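Long-range contacts in choline binding protein PCPA (Streptococcus pneumoniae, PDB 4CP6), which probably attaches to choline on the pneumococcal surface and displays a leucine-rich repeat domain that is a vaccine antigen: residues G336-K341 and S358-S363; L340-G346 and L364-K370; E387-V393 and T408-V414. One frame throughout, in Å; residues are numbered along the deposited sequence.

Contact 1: G336-K341 and S358-S363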
loop_
_atom_site.group_PDB
_atom_site.type_symbol
_atom_site.label_atom_id
_atom_site.label_comp_id
_atom_site.label_asym_id
_atom_site.label_seq_id
_atom_site.Cartn_x
_atom_site.Cartn_y
_atom_site.Cartn_z
ATOM N N GLY A 336 9.627 -10.541 -15.276
ATOM C CA GLY A 336 9.993 -11.538 -14.264
ATOM C C GLY A 336 8.936 -12.602 -14.076
ATOM O O GLY A 336 8.256 -12.662 -13.030
ATOM N N LEU A 337 8.770 -13.417 -15.116
ATOM C CA LEU A 337 7.746 -14.478 -15.211
ATOM C C LEU A 337 8.467 -15.775 -15.586
ATOM O O LEU A 337 8.470 -16.180 -16.744
ATOM C CB LEU A 337 6.694 -14.082 -16.256
ATOM C CG LEU A 337 6.062 -12.665 -16.031
ATOM C CD1 LEU A 337 5.260 -12.205 -17.187
ATOM C CD2 LEU A 337 5.266 -12.598 -14.723
ATOM N N PRO A 338 9.169 -16.360 -14.574
ATOM C CA PRO A 338 10.098 -17.457 -14.890
ATOM C C PRO A 338 9.508 -18.775 -15.359
ATOM O O PRO A 338 10.278 -19.617 -15.872
ATOM C CB PRO A 338 10.877 -17.645 -13.607
ATOM C CG PRO A 338 9.969 -17.118 -12.500
ATOM C CD PRO A 338 9.278 -15.940 -13.158
ATOM N N LYS A 339 8.183 -18.977 -15.196
ATOM C CA LYS A 339 7.531 -20.199 -15.643
ATOM C C LYS A 339 6.577 -19.935 -16.787
ATOM O O LYS A 339 5.875 -20.844 -17.238
ATOM C CB LYS A 339 6.829 -20.910 -14.478
ATOM C CG LYS A 339 7.835 -21.552 -13.513
ATOM C CD LYS A 339 7.156 -22.502 -12.558
ATOM C CE LYS A 339 8.129 -23.410 -11.841
ATOM N NZ LYS A 339 7.403 -24.373 -10.946
ATOM N N LEU A 340 6.576 -18.675 -17.314
ATOM C CA LEU A 340 5.721 -18.335 -18.438
ATOM C C LEU A 340 6.205 -19.086 -19.673
ATOM O O LEU A 340 7.341 -18.854 -20.104
ATOM C CB LEU A 340 5.761 -16.812 -18.696
ATOM C CG LEU A 340 4.752 -16.287 -19.706
ATOM C CD1 LEU A 340 3.359 -16.231 -19.105
ATOM C CD2 LEU A 340 5.115 -14.882 -20.195
ATOM N N LYS A 341 5.387 -19.982 -20.229
ATOM C CA LYS A 341 5.760 -20.761 -21.402
ATOM C C LYS A 341 5.298 -20.125 -22.698
ATOM O O LYS A 341 5.937 -20.273 -23.748
ATOM C CB LYS A 341 5.131 -22.171 -21.270
ATOM C CG LYS A 341 5.693 -22.994 -20.123
ATOM C CD LYS A 341 5.066 -24.401 -20.057
ATOM C CE LYS A 341 3.736 -24.416 -19.330
ATOM N NZ LYS A 341 3.380 -25.777 -18.845
ATOM N N SER A 358 10.077 -8.214 -20.467
ATOM C CA SER A 358 11.479 -8.192 -20.062
ATOM C C SER A 358 11.658 -9.006 -18.791
ATOM O O SER A 358 10.702 -9.564 -18.231
ATOM C CB SER A 358 11.950 -6.747 -19.816
ATOM O OG SER A 358 11.210 -6.154 -18.755
ATOM N N GLY A 359 12.903 -9.050 -18.314
ATOM C CA GLY A 359 13.238 -9.736 -17.074
ATOM C C GLY A 359 13.406 -11.230 -17.216
ATOM O O GLY A 359 13.622 -11.741 -18.312
ATOM N N VAL A 360 13.332 -11.946 -16.092
ATOM C CA VAL A 360 13.545 -13.396 -16.114
ATOM C C VAL A 360 12.400 -14.068 -16.858
ATOM O O VAL A 360 11.238 -13.962 -16.446
ATOM C CB VAL A 360 13.774 -13.970 -14.687
ATOM C CG1 VAL A 360 13.833 -15.492 -14.721
ATOM C CG2 VAL A 360 15.062 -13.408 -14.082
ATOM N N LEU A 361 12.726 -14.778 -17.939
ATOM C CA LEU A 361 11.756 -15.446 -18.796
ATOM C C LEU A 361 12.323 -16.805 -19.225
ATOM O O LEU A 361 12.228 -17.188 -20.389
ATOM C CB LEU A 361 11.445 -14.553 -20.040
ATOM C CG LEU A 361 10.747 -13.223 -19.737
ATOM C CD1 LEU A 361 10.828 -12.290 -20.918
ATOM C CD2 LEU A 361 9.282 -13.451 -19.298
ATOM N N ASP A 362 12.821 -17.554 -18.243
ATOM C CA ASP A 362 13.505 -18.829 -18.476
ATOM C C ASP A 362 12.728 -19.885 -19.225
ATOM O O ASP A 362 13.328 -20.706 -19.935
ATOM C CB ASP A 362 13.973 -19.417 -17.144
ATOM C CG ASP A 362 15.120 -18.670 -16.487
ATOM O OD1 ASP A 362 15.733 -17.809 -17.153
ATOM O OD2 ASP A 362 15.414 -18.957 -15.310
ATOM N N SER A 363 11.406 -19.904 -19.070
ATOM C CA SER A 363 10.569 -20.940 -19.665
ATOM C C SER A 363 9.870 -20.505 -20.946
ATOM O O SER A 363 9.126 -21.286 -21.541
ATOM C CB SER A 363 9.528 -21.413 -18.652
ATOM O OG SER A 363 10.093 -21.815 -17.418
HETATM O O HOH W 1 9.461 -17.755 -18.736
#

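Contact 2: L340-G346 and L364-K370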
loop_
_atom_site.group_PDB
_atom_site.type_symbol
_atom_site.label_atom_id
_atom_site.label_comp_id
_atom_site.label_asym_id
_atom_site.label_seq_id
_atom_site.Cartn_x
_atom_site.Cartn_y
_atom_site.Cartn_z
ATOM N N LEU A 340 6.576 -18.675 -17.314
ATOM C CA LEU A 340 5.721 -18.335 -18.438
ATOM C C LEU A 340 6.205 -19.086 -19.673
ATOM O O LEU A 340 7.341 -18.854 -20.104
ATOM C CB LEU A 340 5.761 -16.812 -18.696
ATOM C CG LEU A 340 4.752 -16.287 -19.706
ATOM C CD1 LEU A 340 3.359 -16.231 -19.105
ATOM C CD2 LEU A 340 5.115 -14.882 -20.195
ATOM N N LYS A 341 5.387 -19.982 -20.229
ATOM C CA LYS A 341 5.760 -20.761 -21.402
ATOM C C LYS A 341 5.298 -20.125 -22.698
ATOM O O LYS A 341 5.937 -20.273 -23.748
ATOM C CB LYS A 341 5.131 -22.171 -21.270
ATOM C CG LYS A 341 5.693 -22.994 -20.123
ATOM C CD LYS A 341 5.066 -24.401 -20.057
ATOM C CE LYS A 341 3.736 -24.416 -19.330
ATOM N NZ LYS A 341 3.380 -25.777 -18.845
ATOM N N SER A 342 4.182 -19.389 -22.640
ATOM C CA SER A 342 3.606 -18.840 -23.836
ATOM C C SER A 342 2.926 -17.517 -23.562
ATOM O O SER A 342 2.294 -17.365 -22.508
ATOM C CB SER A 342 2.558 -19.823 -24.367
ATOM O OG SER A 342 1.996 -19.405 -25.598
ATOM N N LEU A 343 2.989 -16.612 -24.540
ATOM C CA LEU A 343 2.281 -15.337 -24.508
ATOM C C LEU A 343 1.513 -15.192 -25.818
ATOM O O LEU A 343 2.099 -15.410 -26.896
ATOM C CB LEU A 343 3.274 -14.161 -24.317
ATOM C CG LEU A 343 2.667 -12.783 -24.545
ATOM C CD1 LEU A 343 1.737 -12.419 -23.375
ATOM C CD2 LEU A 343 3.761 -11.715 -24.679
ATOM N N THR A 344 0.224 -14.821 -25.755
ATOM C CA THR A 344 -0.551 -14.525 -26.948
ATOM C C THR A 344 -0.981 -13.073 -26.896
ATOM O O THR A 344 -1.421 -12.609 -25.837
ATOM C CB THR A 344 -1.765 -15.459 -27.102
ATOM O OG1 THR A 344 -1.266 -16.790 -27.272
ATOM C CG2 THR A 344 -2.655 -15.069 -28.284
ATOM N N ILE A 345 -0.825 -12.363 -28.009
ATOM C CA ILE A 345 -1.178 -10.958 -28.103
ATOM C C ILE A 345 -2.390 -10.902 -29.027
ATOM O O ILE A 345 -2.290 -11.237 -30.214
ATOM C CB ILE A 345 0.011 -10.118 -28.628
ATOM C CG1 ILE A 345 1.304 -10.433 -27.838
ATOM C CG2 ILE A 345 -0.322 -8.628 -28.585
ATOM C CD1 ILE A 345 2.557 -9.656 -28.282
ATOM N N GLY A 346 -3.511 -10.430 -28.472
ATOM C CA GLY A 346 -4.814 -10.386 -29.130
ATOM C C GLY A 346 -4.911 -9.629 -30.438
ATOM O O GLY A 346 -4.038 -8.844 -30.809
ATOM N N LEU A 364 10.062 -19.206 -21.365
ATOM C CA LEU A 364 9.306 -18.683 -22.476
ATOM C C LEU A 364 9.694 -19.340 -23.759
ATOM O O LEU A 364 10.823 -19.156 -24.226
ATOM C CB LEU A 364 9.379 -17.134 -22.551
ATOM C CG LEU A 364 8.462 -16.454 -23.564
ATOM C CD1 LEU A 364 6.984 -16.839 -23.376
ATOM C CD2 LEU A 364 8.635 -14.934 -23.507
ATOM N N LYS A 365 8.759 -20.070 -24.341
ATOM C CA LYS A 365 9.000 -20.795 -25.583
ATOM C C LYS A 365 8.461 -20.070 -26.785
ATOM O O LYS A 365 9.052 -20.121 -27.868
ATOM C CB LYS A 365 8.290 -22.167 -25.431
ATOM C CG LYS A 365 8.067 -22.999 -26.664
ATOM C CD LYS A 365 7.478 -24.358 -26.254
ATOM C CE LYS A 365 5.986 -24.451 -26.482
ATOM N NZ LYS A 365 5.533 -25.864 -26.607
ATOM N N GLU A 366 7.316 -19.385 -26.618
ATOM C CA GLU A 366 6.647 -18.846 -27.788
ATOM C C GLU A 366 5.816 -17.602 -27.515
ATOM O O GLU A 366 5.250 -17.480 -26.428
ATOM C CB GLU A 366 5.711 -19.934 -28.390
ATOM C CG GLU A 366 4.720 -20.514 -27.398
ATOM C CD GLU A 366 3.860 -21.679 -27.860
ATOM O OE1 GLU A 366 3.928 -22.045 -29.054
ATOM O OE2 GLU A 366 3.075 -22.191 -27.029
ATOM N N ILE A 367 5.758 -16.710 -28.504
ATOM C CA ILE A 367 4.925 -15.506 -28.510
ATOM C C ILE A 367 4.104 -15.556 -29.788
ATOM O O ILE A 367 4.669 -15.617 -30.894
ATOM C CB ILE A 367 5.757 -14.204 -28.411
ATOM C CG1 ILE A 367 6.564 -14.132 -27.102
ATOM C CG2 ILE A 367 4.850 -12.978 -28.551
ATOM C CD1 ILE A 367 7.601 -12.994 -27.070
ATOM N N HIS A 368 2.773 -15.516 -29.645
ATOM C CA HIS A 368 1.858 -15.528 -30.781
ATOM C C HIS A 368 1.272 -14.139 -30.949
ATOM O O HIS A 368 0.570 -13.660 -30.034
ATOM C CB HIS A 368 0.746 -16.565 -30.576
ATOM C CG HIS A 368 1.245 -17.965 -30.429
ATOM N ND1 HIS A 368 1.184 -18.855 -31.490
ATOM C CD2 HIS A 368 1.751 -18.601 -29.350
ATOM C CE1 HIS A 368 1.705 -19.984 -31.044
ATOM N NE2 HIS A 368 2.061 -19.888 -29.759
ATOM N N ILE A 369 1.534 -13.480 -32.077
ATOM C CA ILE A 369 1.031 -12.146 -32.381
ATOM C C ILE A 369 -0.127 -12.336 -33.335
ATOM O O ILE A 369 0.088 -12.760 -34.476
ATOM C CB ILE A 369 2.126 -11.245 -32.959
ATOM C CG1 ILE A 369 3.350 -11.209 -31.983
ATOM C CG2 ILE A 369 1.563 -9.850 -33.286
ATOM C CD1 ILE A 369 4.444 -10.180 -32.318
ATOM N N LYS A 370 -1.353 -12.031 -32.892
ATOM C CA LYS A 370 -2.530 -12.296 -33.734
ATOM C C LYS A 370 -2.911 -11.183 -34.682
ATOM O O LYS A 370 -3.697 -11.432 -35.601
ATOM C CB LYS A 370 -3.721 -12.651 -32.829
ATOM C CG LYS A 370 -3.514 -13.938 -32.047
ATOM C CD LYS A 370 -4.730 -14.315 -31.219
ATOM C CE LYS A 370 -5.815 -15.046 -31.964
ATOM N NZ LYS A 370 -7.070 -15.086 -31.162
HETATM O O HOH W 2 0.456 -21.427 -26.845
#

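Contact 3: E387-V393 and T408-V414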
loop_
_atom_site.group_PDB
_atom_site.type_symbol
_atom_site.label_atom_id
_atom_site.label_comp_id
_atom_site.label_asym_id
_atom_site.label_seq_id
_atom_site.Cartn_x
_atom_site.Cartn_y
_atom_site.Cartn_z
ATOM N N GLU A 387 16.922 -15.175 -26.939
ATOM C CA GLU A 387 16.910 -15.399 -28.380
ATOM C C GLU A 387 16.191 -16.694 -28.764
ATOM O O GLU A 387 15.788 -16.861 -29.919
ATOM C CB GLU A 387 18.336 -15.365 -28.929
ATOM C CG GLU A 387 18.396 -15.382 -30.442
ATOM C CD GLU A 387 19.785 -15.051 -30.937
ATOM O OE1 GLU A 387 20.610 -15.988 -31.023
ATOM O OE2 GLU A 387 20.080 -13.849 -31.124
ATOM N N THR A 388 16.033 -17.618 -27.789
ATOM C CA THR A 388 15.365 -18.902 -28.055
ATOM C C THR A 388 13.845 -18.793 -28.174
ATOM O O THR A 388 13.193 -19.742 -28.616
ATOM C CB THR A 388 15.720 -19.885 -26.967
ATOM O OG1 THR A 388 15.484 -19.261 -25.708
ATOM C CG2 THR A 388 17.161 -20.354 -27.076
ATOM N N VAL A 389 13.256 -17.665 -27.760
ATOM C CA VAL A 389 11.810 -17.525 -27.867
ATOM C C VAL A 389 11.432 -17.516 -29.351
ATOM O O VAL A 389 12.069 -16.823 -30.146
ATOM C CB VAL A 389 11.319 -16.223 -27.176
ATOM C CG1 VAL A 389 9.800 -16.060 -27.333
ATOM C CG2 VAL A 389 11.691 -16.209 -25.691
ATOM N N LYS A 390 10.382 -18.261 -29.711
ATOM C CA LYS A 390 9.885 -18.313 -31.070
ATOM C C LYS A 390 8.707 -17.379 -31.231
ATOM O O LYS A 390 7.826 -17.344 -30.348
ATOM C CB LYS A 390 9.402 -19.723 -31.428
ATOM C CG LYS A 390 10.249 -20.858 -30.936
ATOM C CD LYS A 390 9.461 -22.131 -31.003
ATOM C CE LYS A 390 9.928 -23.033 -29.916
ATOM N NZ LYS A 390 11.135 -23.814 -30.286
ATOM N N PHE A 391 8.648 -16.670 -32.350
ATOM C CA PHE A 391 7.484 -15.851 -32.655
ATOM C C PHE A 391 6.650 -16.499 -33.720
ATOM O O PHE A 391 7.201 -17.038 -34.702
ATOM C CB PHE A 391 7.880 -14.466 -33.151
ATOM C CG PHE A 391 8.348 -13.502 -32.086
ATOM C CD1 PHE A 391 9.687 -13.451 -31.711
ATOM C CD2 PHE A 391 7.462 -12.604 -31.503
ATOM C CE1 PHE A 391 10.126 -12.532 -30.753
ATOM C CE2 PHE A 391 7.899 -11.689 -30.535
ATOM C CZ PHE A 391 9.226 -11.662 -30.163
ATOM N N TYR A 392 5.324 -16.343 -33.616
ATOM C CA TYR A 392 4.349 -16.827 -34.597
ATOM C C TYR A 392 3.587 -15.575 -35.022
ATOM O O TYR A 392 2.968 -14.893 -34.172
ATOM C CB TYR A 392 3.436 -17.924 -34.011
ATOM C CG TYR A 392 4.168 -19.163 -33.528
ATOM C CD1 TYR A 392 4.785 -19.194 -32.285
ATOM C CD2 TYR A 392 4.268 -20.304 -34.335
ATOM C CE1 TYR A 392 5.487 -20.323 -31.848
ATOM C CE2 TYR A 392 4.955 -21.442 -33.901
ATOM C CZ TYR A 392 5.567 -21.445 -32.655
ATOM O OH TYR A 392 6.248 -22.564 -32.196
ATOM N N VAL A 393 3.658 -15.218 -36.309
ATOM C CA VAL A 393 3.059 -13.978 -36.815
ATOM C C VAL A 393 2.168 -14.262 -38.034
ATOM O O VAL A 393 2.230 -15.362 -38.588
ATOM C CB VAL A 393 4.112 -12.886 -37.127
ATOM C CG1 VAL A 393 4.955 -12.564 -35.886
ATOM C CG2 VAL A 393 5.021 -13.295 -38.289
ATOM N N THR A 408 17.472 -9.471 -30.521
ATOM C CA THR A 408 17.875 -10.872 -30.654
ATOM C C THR A 408 17.382 -11.405 -32.006
ATOM O O THR A 408 16.419 -10.883 -32.579
ATOM C CB THR A 408 17.281 -11.668 -29.467
ATOM O OG1 THR A 408 15.917 -11.268 -29.245
ATOM C CG2 THR A 408 18.071 -11.436 -28.178
ATOM N N SER A 409 18.021 -12.487 -32.482
ATOM C CA SER A 409 17.714 -13.109 -33.784
ATOM C C SER A 409 16.765 -14.303 -33.616
ATOM O O SER A 409 17.088 -15.434 -33.993
ATOM C CB SER A 409 19.009 -13.582 -34.441
ATOM O OG SER A 409 19.872 -12.488 -34.699
ATOM N N ASN A 410 15.589 -14.049 -33.039
ATOM C CA ASN A 410 14.616 -15.102 -32.752
ATOM C C ASN A 410 14.079 -15.767 -34.015
ATOM O O ASN A 410 13.894 -15.090 -35.032
ATOM C CB ASN A 410 13.408 -14.498 -32.026
ATOM C CG ASN A 410 13.804 -13.815 -30.748
ATOM O OD1 ASN A 410 14.403 -12.748 -30.775
ATOM N ND2 ASN A 410 13.508 -14.423 -29.615
ATOM N N ASP A 411 13.728 -17.057 -33.903
ATOM C CA ASP A 411 13.032 -17.752 -34.981
ATOM C C ASP A 411 11.611 -17.119 -35.083
ATOM O O ASP A 411 10.916 -17.000 -34.059
ATOM C CB ASP A 411 12.915 -19.233 -34.602
ATOM C CG ASP A 411 12.312 -20.107 -35.672
ATOM O OD1 ASP A 411 12.419 -19.743 -36.849
ATOM O OD2 ASP A 411 11.789 -21.190 -35.321
ATOM N N ILE A 412 11.216 -16.672 -36.284
ATOM C CA ILE A 412 9.913 -16.078 -36.565
ATOM C C ILE A 412 9.248 -16.911 -37.652
ATOM O O ILE A 412 9.794 -17.052 -38.767
ATOM C CB ILE A 412 9.998 -14.605 -36.986
ATOM C CG1 ILE A 412 10.773 -13.760 -35.932
ATOM C CG2 ILE A 412 8.584 -14.051 -37.222
ATOM C CD1 ILE A 412 11.181 -12.430 -36.432
ATOM N N ILE A 413 8.078 -17.459 -37.312
ATOM C CA ILE A 413 7.271 -18.304 -38.206
ATOM C C ILE A 413 6.059 -17.527 -38.693
ATOM O O ILE A 413 5.269 -17.016 -37.876
ATOM C CB ILE A 413 6.895 -19.621 -37.483
ATOM C CG1 ILE A 413 8.191 -20.379 -37.071
ATOM C CG2 ILE A 413 5.992 -20.496 -38.386
ATOM C CD1 ILE A 413 8.008 -21.500 -36.030
ATOM N N VAL A 414 5.895 -17.413 -40.013
ATOM C CA VAL A 414 4.740 -16.745 -40.615
ATOM C C VAL A 414 3.686 -17.838 -40.860
ATOM O O VAL A 414 3.930 -18.783 -41.619
ATOM C CB VAL A 414 5.094 -15.986 -41.923
ATOM C CG1 VAL A 414 3.853 -15.373 -42.559
ATOM C CG2 VAL A 414 6.153 -14.916 -41.659
HETATM O O HOH W 3 14.150 -18.433 -31.431
#

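Contact 1: G336-K341 and S358-S363
Two successive coils of the leucine-rich repeat solenoid run side by side here, each approaching its strand (342-345 or 366-369). CA atoms pair 4.4 Å apart at Gly336 and Val360 and 5.1 Å apart at Lys339 and Ser363. Direct hydrogen bonds are few. Gly336 N donates to Ser358 O (3.3 Å), Leu337 N to Val360 O (2.9 Å), and the hydroxyl Ser363 OG to Pro338 O (2.7 Å). An ideal CB on Gly359 would clash with Gly336 N at 2.9 Å, so the close backbone approach depends on residue 359 lacking a side chain; separately, both glycines have positive phi (69° and 81°). A CA-H...O contact from Lys341 CA to Ser363 O (3.4 Å, 170° at H) lies at the other end. Apolar contact is modest: Pro338 CB meets Val360 CG1 at 3.8 Å, while Leu361 CD2 reaches Leu337 CB (4.0 Å) and, more loosely, Leu340 CD2 (4.5 Å). Leu337 and Leu361 share m,t rotamers, as befits equivalent places in adjacent repeats. A type I turn spans Leu337 to Leu340, closed by Leu340 N to Leu337 O (3.2 Å). Beside it one water bridges the coils, donating to Leu337 O (2.7 Å) and Leu340 O (2.8 Å) and accepting from Ser363 N (2.9 Å).

Contact 2: L340-G346 and L364-K370
Strands 342-345 and 366-369 are neighbours in the parallel sheet of the leucine-rich repeat solenoid, contributed by consecutive repeats: their axes approach to 4.7 Å and diverge by only 10°. Ile345, Leu364 and Leu343 lose the most surface to the contact, and each combines backbone and side-chain roles or covers the backbone of the other repeat. Ile345 uses both its polar backbone atoms: its N donates to His368 O (2.8 Å) and its O accepts from Lys370 N (2.9 Å). Its CD1 packs against Ile367 CG2 (4.0 Å) and Ile369 CG1 (4.1 Å), so one methyl touches two residues of the next strand; Phe356 adds to this interior face. Leu343 repeats the scheme two residues earlier, with Leu343 N to Glu366 O (3.1 Å), His368 N to Leu343 O (2.8 Å), and Leu343 CD2 at 4.2 Å from Ile367 CG2. Leu364 works differently. Its CD1 turns under the preceding coil, 4.2 Å from Leu340 CD2 and 3.6 Å from Lys341 O. That carbonyl accepts Lys365 N (2.9 Å) and, weakly, Glu366 N (3.3 Å), where the loops pass into the strands. The opposite face of the sheet, bearing Ser342, Thr344, Glu366 and His368, is polar; the His368 ring also stacks with Tyr392. His368 NE2 donates a weak bond to Glu366 OE1 (2.9 Å), whereas a water gives a hydrogen to Glu366 OE2 (2.7 Å) and bonds Ser342 OG (2.8 Å).

Contact 3: E387-V393 and T408-V414
Between strands 390-393 and 412-414 the backbone bonding is that of a parallel pair, with axes 4.7 Å apart at a signed crossing angle of -21°. Phe391 N donates to Asp411 O (2.9 Å, 171°), Ile413 N to Phe391 O (2.8 Å, 176°), and Val393 N to Ile413 O (2.9 Å, 169°). Lys390 and Tyr392 direct their backbone bonds to Lys365 and strand 366-369 instead, so strand 390-393 is served on both flanks. Ile412 O is reached by Lys399 NZ from helix 396-405.

Before the strands, side chains and a water replace this pattern. Asn410 ND2 donates to Val389 O (2.8 Å) and weakly to Pro386 O, while Asn410 OD1 accepts from Thr408 OG1 (2.6 Å), so both ends of the amide are occupied. Glu387 OE2 accepts Ser409 N (2.8 Å, 170°). Water fills the remaining gap: it donates to Glu387 O (2.7 Å) and to Val389 O (2.9 Å), giving the latter a second donor, and accepts from Asp411 N (2.9 Å).

Apolar contacts divide by face. Phe391, Val393 and Ile412 turn to the helix, where all three touch Leu402; Val393 CG2 lies 3.8 Å from Ile412 CG2. On the other face Tyr392 CE2 meets Ile413 CD1 at 3.7 Å. Strand, helix 396-405 and parallel strand form a beta-alpha-beta crossover, which here closes the C-terminal end of the leucine-rich repeat sheet.

Contacts 1 and 2 are consecutive parts of the same pair of coils: they share Leu340 and Lys341, and their centres lie 12 Å apart. The water-bridged loops of contact 1 thus lead directly into the strands of contact 2. Contact 3, centred 10 Å from contact 2, extends the same parallel sheet: Ile367 N to Lys390 O (2.8 Å) and Ile367 O to Tyr392 N (2.9 Å) are probable hydrogen bonds, and His368 CE1 comes within 3.4 Å of Tyr392 CD1. Contacts 1 and 3 do not touch, with centres 16 Å and nearest atoms about 5 Å apart. No ligand or catalytic site is defined among these residues; together they trace the solenoid's C-terminal end.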